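Local coordinates for protein LAE5 (Uncultured bacterium, PDB 5JD3) that probably hydrolyses carboxylic esters as a GDSL-family (SGNH) esterase built on an alpha/beta/alpha sandwich, at residues A[41-44]-A[45-48]; A[62-65]-A[66-70]; A[84-87]-A[88-92]; A[94-97]-A[98-102]. All blocks are in the same frame, centred on the assembly; numbering follows the deposited sequence.

Contact 1 (A[41-44]-A[45-48]); sequences GRDK and GIGG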
loop_
_atom_site.group_PDB
_atom_site.type_symbol
_atom_site.label_atom_id
_atom_site.label_comp_id
_atom_site.label_asym_id
_atom_site.label_seq_id
_atom_site.Cartn_x
_atom_site.Cartn_y
_atom_site.Cartn_z
ATOM N N GLY A 41 -10.883 7.514 1.697
ATOM C CA GLY A 41 -12.240 8.020 1.805
ATOM C C GLY A 41 -13.217 7.477 0.779
ATOM O O GLY A 41 -14.198 8.138 0.440
ATOM N N ARG A 42 -12.954 6.270 0.287
ATOM C CA ARG A 42 -13.849 5.625 -0.668
ATOM C C ARG A 42 -15.190 5.298 -0.019
ATOM O O ARG A 42 -15.294 5.216 1.204
ATOM C CB ARG A 42 -13.217 4.344 -1.220
ATOM C CG ARG A 42 -13.088 3.230 -0.190
ATOM C CD ARG A 42 -12.363 2.022 -0.757
ATOM N NE ARG A 42 -12.168 0.975 0.242
ATOM C CZ ARG A 42 -12.989 -0.056 0.418
ATOM N NH1 ARG A 42 -14.067 -0.185 -0.345
ATOM N NH2 ARG A 42 -12.732 -0.960 1.353
ATOM N N ASP A 43 -16.216 5.119 -0.843
ATOM C CA ASP A 43 -17.502 4.644 -0.349
ATOM C C ASP A 43 -17.456 3.124 -0.248
ATOM O O ASP A 43 -17.496 2.426 -1.260
ATOM C CB ASP A 43 -18.645 5.092 -1.262
ATOM C CG ASP A 43 -19.999 4.587 -0.794
ATOM O OD1 ASP A 43 -20.159 4.344 0.420
ATOM O OD2 ASP A 43 -20.906 4.440 -1.640
ATOM N N LYS A 44 -17.365 2.621 0.978
ATOM C CA LYS A 44 -17.199 1.190 1.213
ATOM C C LYS A 44 -18.443 0.387 0.840
ATOM O O LYS A 44 -18.382 -0.834 0.700
ATOM C CB LYS A 44 -16.836 0.929 2.676
ATOM C CG LYS A 44 -15.479 1.475 3.084
ATOM C CD LYS A 44 -15.154 1.116 4.523
ATOM C CE LYS A 44 -13.822 1.706 4.948
ATOM N NZ LYS A 44 -13.522 1.438 6.382
ATOM N N GLY A 45 -19.568 1.078 0.679
ATOM C CA GLY A 45 -20.814 0.426 0.322
ATOM C C GLY A 45 -20.815 -0.127 -1.090
ATOM O O GLY A 45 -21.688 -0.915 -1.454
ATOM N N ILE A 46 -19.834 0.282 -1.889
ATOM C CA ILE A 46 -19.751 -0.152 -3.279
ATOM C C ILE A 46 -18.886 -1.403 -3.423
ATOM O O ILE A 46 -19.143 -2.249 -4.279
ATOM C CB ILE A 46 -19.190 0.959 -4.179
ATOM C CG1 ILE A 46 -19.678 2.326 -3.705
ATOM C CG2 ILE A 46 -19.603 0.731 -5.618
ATOM C CD1 ILE A 46 -19.125 3.471 -4.511
ATOM N N GLY A 47 -17.856 -1.511 -2.589
ATOM C CA GLY A 47 -17.044 -2.714 -2.540
ATOM C C GLY A 47 -15.755 -2.672 -3.338
ATOM O O GLY A 47 -15.202 -3.715 -3.685
ATOM N N GLY A 48 -15.269 -1.470 -3.633
ATOM C CA GLY A 48 -14.005 -1.325 -4.333
ATOM C C GLY A 48 -14.147 -1.027 -5.813
ATOM O O GLY A 48 -13.333 -0.305 -6.385
HETATM O O HOH W 1 -15.332 1.514 -2.605
#
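The R42 guanidinium lies close to the backbone at G48, NH1 standing 3.7 Å from G48 N and approaching at an oblique angle. One face of the plane is covered by the K44 chain, whose CG sits 3.9 Å above its centre; a water lies in the plane at the edge. They lie beside a type I beta turn, D43-I46, in the loop between helices 36-39 and 59-70 of this GDSL-family hydrolase. The turn is held by I46 N donating to D43 O at 3.2 Å, nearly straight at 166° although the donor stands well above the carbonyl plane. The D43 side chain adds an Asx turn through a weak bond: with CG swung anti to the backbone N (chi1 179°), OD1 accepts from G45 N at 3.3 Å. D43 O has a second donor in the water, which in turn accepts from R42 NH1 and from G48 N, tying the two ends of the bend together through a single solvent molecule. The arginine has a further hold: NE bonds G82 O at the end of strand 77-82, which ties the guanidinium to the sheet. Its extended K44 neighbour carries NZ toward D39, a long and weak ion pair. The backbone of both G47 and G48 has angles that would jam a side chain against the preceding carbonyl oxygen and by themselves call for glycine. D43 and I46 cross at about a right angle, the carboxylate flanking the aliphatic branch with OD2 just 3.2 Å from I46 CG1.

Contact 2 (A[62-65]-A[66-70]); sequences LLNA and HLFAR
F68 sets one edge of its ring against N64, a turn earlier on the same helix, the two side chains running side by side and pointing the same way. CD2 and CE2 do the touching: CE2 comes 3.5 Å from N64 OD1, while CD2 lies 3.5 Å from N64 ND2. The amide plane is turned 74° from the ring, and N64 CG lies at the ring edge, in its plane. N64 reaches this place with CG anti to its own N (chi1 -171°), which sends the amide along the helix surface toward the phenyl. The same edge brushes the backbone, F68 CD2 being 3.1 Å from N64 O near the ring plane, and that carbonyl also takes the F68 N-H at 3.2 Å. H66 carries its imidazole to L230 of helix 219-232 and to the C-terminal tail, where NE2 bonds C235 O; R70 CD lies over one ring face, 3.2 Å above the plane and offset toward the rim. L67 lays CG against L63 O at 3.2 Å, and both leucines are buried against L78 of strand 77-82. Regular i to i+4 bonds run through the segment, from H66 N to L62 O onward to A69 N and A65 O. With L63 also reaching F229 and L230 of helix 219-232, and A65, F68 and A69 exposed, helix 59-70 is a typical amphipathic helix, its apolar side laid against the parallel sheet of an alpha/beta/alpha sandwich.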
loop_
_atom_site.group_PDB
_atom_site.type_symbol
_atom_site.label_atom_id
_atom_site.label_comp_id
_atom_site.label_asym_id
_atom_site.label_seq_id
_atom_site.Cartn_x
_atom_site.Cartn_y
_atom_site.Cartn_z
ATOM N N LEU A 62 -5.524 7.540 -8.298
ATOM C CA LEU A 62 -4.527 8.084 -9.213
ATOM C C LEU A 62 -4.025 7.011 -10.168
ATOM O O LEU A 62 -3.856 7.260 -11.362
ATOM C CB LEU A 62 -3.360 8.691 -8.435
ATOM C CG LEU A 62 -3.683 9.993 -7.701
ATOM C CD1 LEU A 62 -2.468 10.512 -6.960
ATOM C CD2 LEU A 62 -4.197 11.030 -8.680
ATOM N N LEU A 63 -3.788 5.815 -9.633
ATOM C CA LEU A 63 -3.377 4.676 -10.446
ATOM C C LEU A 63 -4.440 4.344 -11.482
ATOM O O LEU A 63 -4.134 4.133 -12.654
ATOM C CB LEU A 63 -3.104 3.452 -9.567
ATOM C CG LEU A 63 -1.858 3.485 -8.682
ATOM C CD1 LEU A 63 -1.795 2.243 -7.809
ATOM C CD2 LEU A 63 -0.610 3.600 -9.534
ATOM N N ASN A 64 -5.693 4.306 -11.038
ATOM C CA ASN A 64 -6.812 3.983 -11.912
ATOM C C ASN A 64 -6.954 4.991 -13.050
ATOM O O ASN A 64 -7.182 4.615 -14.199
ATOM C CB ASN A 64 -8.109 3.912 -11.105
ATOM C CG ASN A 64 -9.269 3.363 -11.910
ATOM O OD1 ASN A 64 -9.372 2.155 -12.126
ATOM N ND2 ASN A 64 -10.152 4.247 -12.355
ATOM N N ALA A 65 -6.809 6.271 -12.723
ATOM C CA ALA A 65 -6.896 7.332 -13.720
ATOM C C ALA A 65 -5.727 7.264 -14.697
ATOM O O ALA A 65 -5.910 7.381 -15.908
ATOM C CB ALA A 65 -6.941 8.693 -13.042
ATOM N N HIS A 66 -4.528 7.072 -14.155
ATOM C CA HIS A 66 -3.306 6.991 -14.948
ATOM C C HIS A 66 -3.356 5.846 -15.954
ATOM O O HIS A 66 -3.044 6.025 -17.131
ATOM C CB HIS A 66 -2.096 6.829 -14.022
ATOM C CG HIS A 66 -0.789 6.680 -14.740
ATOM N ND1 HIS A 66 0.156 7.682 -14.777
ATOM C CD2 HIS A 66 -0.260 5.639 -15.426
ATOM C CE1 HIS A 66 1.207 7.269 -15.461
ATOM N NE2 HIS A 66 0.979 6.034 -15.870
ATOM N N LEU A 67 -3.747 4.668 -15.479
ATOM C CA LEU A 67 -3.775 3.474 -16.316
ATOM C C LEU A 67 -4.835 3.566 -17.409
ATOM O O LEU A 67 -4.626 3.091 -18.524
ATOM C CB LEU A 67 -4.006 2.232 -15.454
ATOM C CG LEU A 67 -2.848 1.884 -14.514
ATOM C CD1 LEU A 67 -3.279 0.878 -13.457
ATOM C CD2 LEU A 67 -1.655 1.363 -15.304
ATOM N N PHE A 68 -5.971 4.177 -17.091
ATOM C CA PHE A 68 -7.030 4.363 -18.078
ATOM C C PHE A 68 -6.637 5.376 -19.146
ATOM O O PHE A 68 -6.853 5.149 -20.334
ATOM C CB PHE A 68 -8.331 4.808 -17.404
ATOM C CG PHE A 68 -9.254 3.675 -17.057
ATOM C CD1 PHE A 68 -9.775 2.862 -18.050
ATOM C CD2 PHE A 68 -9.615 3.434 -15.743
ATOM C CE1 PHE A 68 -10.629 1.820 -17.736
ATOM C CE2 PHE A 68 -10.469 2.396 -15.422
ATOM C CZ PHE A 68 -10.977 1.588 -16.420
ATOM N N ALA A 69 -6.059 6.493 -18.719
ATOM C CA ALA A 69 -5.742 7.588 -19.629
ATOM C C ALA A 69 -4.579 7.259 -20.561
ATOM O O ALA A 69 -4.601 7.621 -21.739
ATOM C CB ALA A 69 -5.436 8.851 -18.842
ATOM N N ARG A 70 -3.566 6.576 -20.037
ATOM C CA ARG A 70 -2.364 6.284 -20.812
ATOM C C ARG A 70 -2.402 4.905 -21.462
ATOM O O ARG A 70 -1.772 4.684 -22.496
ATOM C CB ARG A 70 -1.120 6.394 -19.931
ATOM C CG ARG A 70 -0.821 7.796 -19.435
ATOM C CD ARG A 70 0.469 7.791 -18.644
ATOM N NE ARG A 70 0.759 9.077 -18.017
ATOM C CZ ARG A 70 1.860 9.784 -18.246
ATOM N NH1 ARG A 70 2.777 9.329 -19.090
ATOM N NH2 ARG A 70 2.048 10.942 -17.629
#

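Contact 3 (A[84-87]-A[88-92]); sequences SGNT and VRDLA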
loop_
_atom_site.group_PDB
_atom_site.type_symbol
_atom_site.label_atom_id
_atom_site.label_comp_id
_atom_site.label_asym_id
_atom_site.label_seq_id
_atom_site.Cartn_x
_atom_site.Cartn_y
_atom_site.Cartn_z
ATOM N N SER A 84 -9.424 2.152 6.779
ATOM C CA SER A 84 -8.705 3.049 7.682
ATOM C C SER A 84 -8.428 2.423 9.048
ATOM O O SER A 84 -9.249 1.676 9.579
ATOM C CB SER A 84 -9.489 4.351 7.867
ATOM O OG SER A 84 -9.674 5.015 6.630
ATOM N N GLY A 85 -7.260 2.734 9.606
ATOM C CA GLY A 85 -6.892 2.279 10.935
ATOM C C GLY A 85 -6.363 0.858 10.983
ATOM O O GLY A 85 -5.920 0.386 12.031
ATOM N N ASN A 86 -6.396 0.180 9.841
ATOM C CA ASN A 86 -6.035 -1.232 9.773
ATOM C C ASN A 86 -4.562 -1.530 10.023
ATOM O O ASN A 86 -3.676 -0.813 9.555
ATOM C CB ASN A 86 -6.430 -1.806 8.412
ATOM C CG ASN A 86 -7.837 -2.364 8.401
ATOM O OD1 ASN A 86 -8.091 -3.422 7.823
ATOM N ND2 ASN A 86 -8.759 -1.663 9.049
ATOM N N THR A 87 -4.318 -2.598 10.773
ATOM C CA THR A 87 -2.990 -3.181 10.889
ATOM C C THR A 87 -2.973 -4.461 10.063
ATOM O O THR A 87 -3.975 -4.809 9.439
ATOM C CB THR A 87 -2.617 -3.486 12.351
ATOM O OG1 THR A 87 -3.507 -4.478 12.877
ATOM C CG2 THR A 87 -2.707 -2.226 13.200
ATOM N N VAL A 88 -1.847 -5.164 10.058
ATOM C CA VAL A 88 -1.766 -6.429 9.337
ATOM C C VAL A 88 -2.636 -7.469 10.046
ATOM O O VAL A 88 -3.052 -8.462 9.449
ATOM C CB VAL A 88 -0.309 -6.932 9.219
ATOM C CG1 VAL A 88 0.195 -7.453 10.557
ATOM C CG2 VAL A 88 -0.200 -8.006 8.145
ATOM N N ARG A 89 -2.917 -7.217 11.321
ATOM C CA ARG A 89 -3.808 -8.058 12.107
ATOM C C ARG A 89 -5.237 -7.963 11.580
ATOM O O ARG A 89 -5.942 -8.966 11.476
ATOM C CB ARG A 89 -3.754 -7.654 13.582
ATOM C CG ARG A 89 -4.568 -8.534 14.515
ATOM C CD ARG A 89 -4.561 -7.980 15.935
ATOM N NE ARG A 89 -3.272 -8.169 16.597
ATOM C CZ ARG A 89 -2.691 -7.261 17.376
ATOM N NH1 ARG A 89 -3.278 -6.090 17.587
ATOM N NH2 ARG A 89 -1.519 -7.521 17.939
ATOM N N ASP A 90 -5.652 -6.745 11.242
ATOM C CA ASP A 90 -6.986 -6.505 10.704
ATOM C C ASP A 90 -7.132 -7.068 9.293
ATOM O O ASP A 90 -8.200 -7.549 8.915
ATOM C CB ASP A 90 -7.299 -5.006 10.698
ATOM C CG ASP A 90 -7.266 -4.399 12.086
ATOM O OD1 ASP A 90 -7.636 -5.098 13.053
ATOM O OD2 ASP A 90 -6.871 -3.221 12.211
ATOM N N LEU A 91 -6.053 -6.998 8.520
ATOM C CA LEU A 91 -6.048 -7.500 7.150
ATOM C C LEU A 91 -6.294 -9.003 7.097
ATOM O O LEU A 91 -7.070 -9.486 6.272
ATOM C CB LEU A 91 -4.720 -7.169 6.464
ATOM C CG LEU A 91 -4.709 -5.980 5.502
ATOM C CD1 LEU A 91 -5.230 -4.725 6.181
ATOM C CD2 LEU A 91 -3.309 -5.758 4.951
ATOM N N ALA A 92 -5.630 -9.734 7.984
ATOM C CA ALA A 92 -5.730 -11.188 8.018
ATOM C C ALA A 92 -7.144 -11.650 8.356
ATOM O O ALA A 92 -7.585 -12.705 7.902
ATOM C CB ALA A 92 -4.737 -11.759 9.018
HETATM O O HOH W 2 -4.730 -4.203 15.605
#
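The chain arrives extended at N86 and T87 and turns into helical angles at V88, so T87 occupies the N-cap of helix 88-100, with T87 O accepting from L91 N at 3.2 Å. Two side chains cap this first turn. T87 N donates to D90 OD2 at 3.0 Å and 160°, meeting the oxygen from above the carboxylate plane. T87 OG1 accepts weakly from R89 N at 3.2 Å, a rather bent bond; a chi1 of 64° sets the hydroxyl between the backbone N and the carbonyl carbon, where it faces the opening of the helix. The T87 hydroxyl and the R89 chain lie alongside each other, and a water joins OG1 to R89 NH1, weakly on the arginine side. The R89 head is held chiefly by a salt bridge to E134. N86 slants across D90 and L91, its OD1 3.4 Å from D90 CB and 3.5 Å from L91 CD1, while also accepting from R94 NE, further along the helix. The carboxylate beside the helix start would be favoured by the helix dipole. An alanine in place of D90 removes the OD2 acceptor, and is likely to leave the T87 N-H without its partner and the loop less firmly tied to the first turn. Beyond the cap, V88 N bonds D115 and N86 O accepts from N114. T87 and D90 form a capping box, here on a Ser-Gly-Asn-Thr loop resembling block II of SGNH hydrolases, with G85 near the probable Ser-His-Asp triad.

Contact 4 (A[94-97]-A[98-102]); sequences RWQN and DVFGL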
loop_
_atom_site.group_PDB
_atom_site.type_symbol
_atom_site.label_atom_id
_atom_site.label_comp_id
_atom_site.label_asym_id
_atom_site.label_seq_id
_atom_site.Cartn_x
_atom_site.Cartn_y
_atom_site.Cartn_z
ATOM N N ARG A 94 -9.961 -10.284 7.485
ATOM C CA ARG A 94 -10.914 -10.071 6.402
ATOM C C ARG A 94 -10.354 -10.487 5.047
ATOM O O ARG A 94 -10.955 -10.208 4.010
ATOM C CB ARG A 94 -11.345 -8.603 6.354
ATOM C CG ARG A 94 -10.228 -7.630 6.002
ATOM C CD ARG A 94 -10.717 -6.191 6.086
ATOM N NE ARG A 94 -9.678 -5.223 5.747
ATOM C CZ ARG A 94 -9.447 -4.770 4.518
ATOM N NH1 ARG A 94 -10.179 -5.201 3.500
ATOM N NH2 ARG A 94 -8.482 -3.885 4.308
ATOM N N TRP A 95 -9.208 -11.160 5.062
ATOM C CA TRP A 95 -8.518 -11.539 3.834
ATOM C C TRP A 95 -9.365 -12.454 2.953
ATOM O O TRP A 95 -9.361 -12.327 1.730
ATOM C CB TRP A 95 -7.187 -12.220 4.161
ATOM C CG TRP A 95 -6.253 -12.308 2.993
ATOM C CD1 TRP A 95 -6.109 -13.358 2.132
ATOM C CD2 TRP A 95 -5.325 -11.305 2.558
ATOM N NE1 TRP A 95 -5.152 -13.071 1.189
ATOM C CE2 TRP A 95 -4.655 -11.817 1.429
ATOM C CE3 TRP A 95 -4.998 -10.025 3.015
ATOM C CZ2 TRP A 95 -3.678 -11.092 0.749
ATOM C CZ3 TRP A 95 -4.026 -9.308 2.339
ATOM C CH2 TRP A 95 -3.378 -9.843 1.219
ATOM N N GLN A 96 -10.091 -13.373 3.582
ATOM C CA GLN A 96 -10.910 -14.335 2.851
ATOM C C GLN A 96 -11.993 -13.658 2.014
ATOM O O GLN A 96 -12.184 -13.995 0.845
ATOM C CB GLN A 96 -11.551 -15.332 3.818
ATOM C CG GLN A 96 -12.581 -16.246 3.170
ATOM C CD GLN A 96 -12.031 -16.993 1.969
ATOM O OE1 GLN A 96 -10.896 -17.473 1.987
ATOM N NE2 GLN A 96 -12.833 -17.089 0.915
ATOM N N ASN A 97 -12.695 -12.702 2.611
ATOM C CA ASN A 97 -13.799 -12.035 1.928
ATOM C C ASN A 97 -13.356 -10.879 1.037
ATOM O O ASN A 97 -13.981 -10.607 0.010
ATOM C CB ASN A 97 -14.822 -11.526 2.948
ATOM C CG ASN A 97 -15.508 -12.651 3.699
ATOM O OD1 ASN A 97 -15.447 -13.812 3.294
ATOM N ND2 ASN A 97 -16.173 -12.310 4.796
ATOM N N ASP A 98 -12.281 -10.199 1.422
ATOM C CA ASP A 98 -11.872 -8.983 0.723
ATOM C C ASP A 98 -10.755 -9.198 -0.299
ATOM O O ASP A 98 -10.462 -8.303 -1.092
ATOM C CB ASP A 98 -11.443 -7.916 1.733
ATOM C CG ASP A 98 -12.611 -7.369 2.531
ATOM O OD1 ASP A 98 -13.758 -7.791 2.275
ATOM O OD2 ASP A 98 -12.383 -6.509 3.407
ATOM N N VAL A 99 -10.132 -10.371 -0.286
ATOM C CA VAL A 99 -9.091 -10.672 -1.266
ATOM C C VAL A 99 -9.430 -11.915 -2.086
ATOM O O VAL A 99 -9.683 -11.822 -3.286
ATOM C CB VAL A 99 -7.717 -10.867 -0.597
ATOM C CG1 VAL A 99 -6.662 -11.195 -1.643
ATOM C CG2 VAL A 99 -7.325 -9.620 0.181
ATOM N N PHE A 100 -9.434 -13.074 -1.433
ATOM C CA PHE A 100 -9.709 -14.338 -2.111
ATOM C C PHE A 100 -11.110 -14.376 -2.713
ATOM O O PHE A 100 -11.315 -14.930 -3.793
ATOM C CB PHE A 100 -9.529 -15.511 -1.147
ATOM C CG PHE A 100 -8.100 -15.775 -0.770
ATOM C CD1 PHE A 100 -7.065 -15.371 -1.597
ATOM C CD2 PHE A 100 -7.791 -16.435 0.408
ATOM C CE1 PHE A 100 -5.748 -15.615 -1.253
ATOM C CE2 PHE A 100 -6.478 -16.682 0.758
ATOM C CZ PHE A 100 -5.455 -16.272 -0.074
ATOM N N GLY A 101 -12.068 -13.776 -2.013
ATOM C CA GLY A 101 -13.453 -13.788 -2.446
ATOM C C GLY A 101 -13.732 -12.934 -3.669
ATOM O O GLY A 101 -14.862 -12.885 -4.154
ATOM N N LEU A 102 -12.703 -12.257 -4.171
ATOM C CA LEU A 102 -12.853 -11.409 -5.346
ATOM C C LEU A 102 -12.149 -12.011 -6.558
ATOM O O LEU A 102 -12.257 -11.488 -7.667
ATOM C CB LEU A 102 -12.315 -10.006 -5.065
ATOM C CG LEU A 102 -13.023 -9.256 -3.934
ATOM C CD1 LEU A 102 -12.490 -7.837 -3.805
ATOM C CD2 LEU A 102 -14.527 -9.251 -4.155
#
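With CG anti to the backbone N (chi1 -164°) the W95 indole reaches forward to V99 and F100, and the F100 ring, with CG beside its backbone N (chi1 -71°), turns to receive it. The W95 edge points at the F100 face in a T-shaped pair, the planes 88° apart and NE1 3.5 Å from F100 CZ. V99 fills one face of the indole: CG2 sits 3.6 Å from the centroid of the six-membered ring, almost on the normal, a CH-pi contact. A leucine in place of W95 lacks the broad flat ring, and would probably leave V99 CG2 and the F100 face without their shared partner and open a gap toward I33 and L142. Q96, bent at chi2, puts OE1 at the F100 ring edge, 3.6 Å from CD2. Away from the aromatic pair, R94 and D98 cross at about a right angle in a salt bridge, NH1 to OD2 at 2.6 Å; the oxygen uses its anti lone pair and lies within the guanidinium plane. R94 NH2 bonds Q81 O and NE bonds N86 OD1, so each of the three nitrogens has a partner. The backbone widens at the end: W95 O accepts from both V99 N and F100 N, and Q96 O takes a weak bond from G101 N at 2.9 Å. A side chain at G101 would be tight against the carbonyls of Q96 and N97. Helix 88-100 thus ends in a pi-type turn, its apolar side on strand 29-34, in the helical layer of the alpha/beta/alpha sandwich.

All four are local contacts, and their chemistry follows their place in the fold. Contact 1 is a polar, water-tied turn, partly buried, with its arginine buried, in the loop after helix 36-39. Contacts 2 and 4 are amphipathic helix segments with buried leucines or an indole toward the sheet, the first at helix 59-70 and the second at the widened end of helix 88-100. Contact 3 caps the start of that same helix, so contacts 3 and 4 share one element and probably join through N86 OD1 and R94 NE. Contact 1 touches contact 3, K44 near S84, whereas contact 2 touches none of the others; it and contact 3 lie on opposite sides of the chain's centre, about 27 Å between their centres.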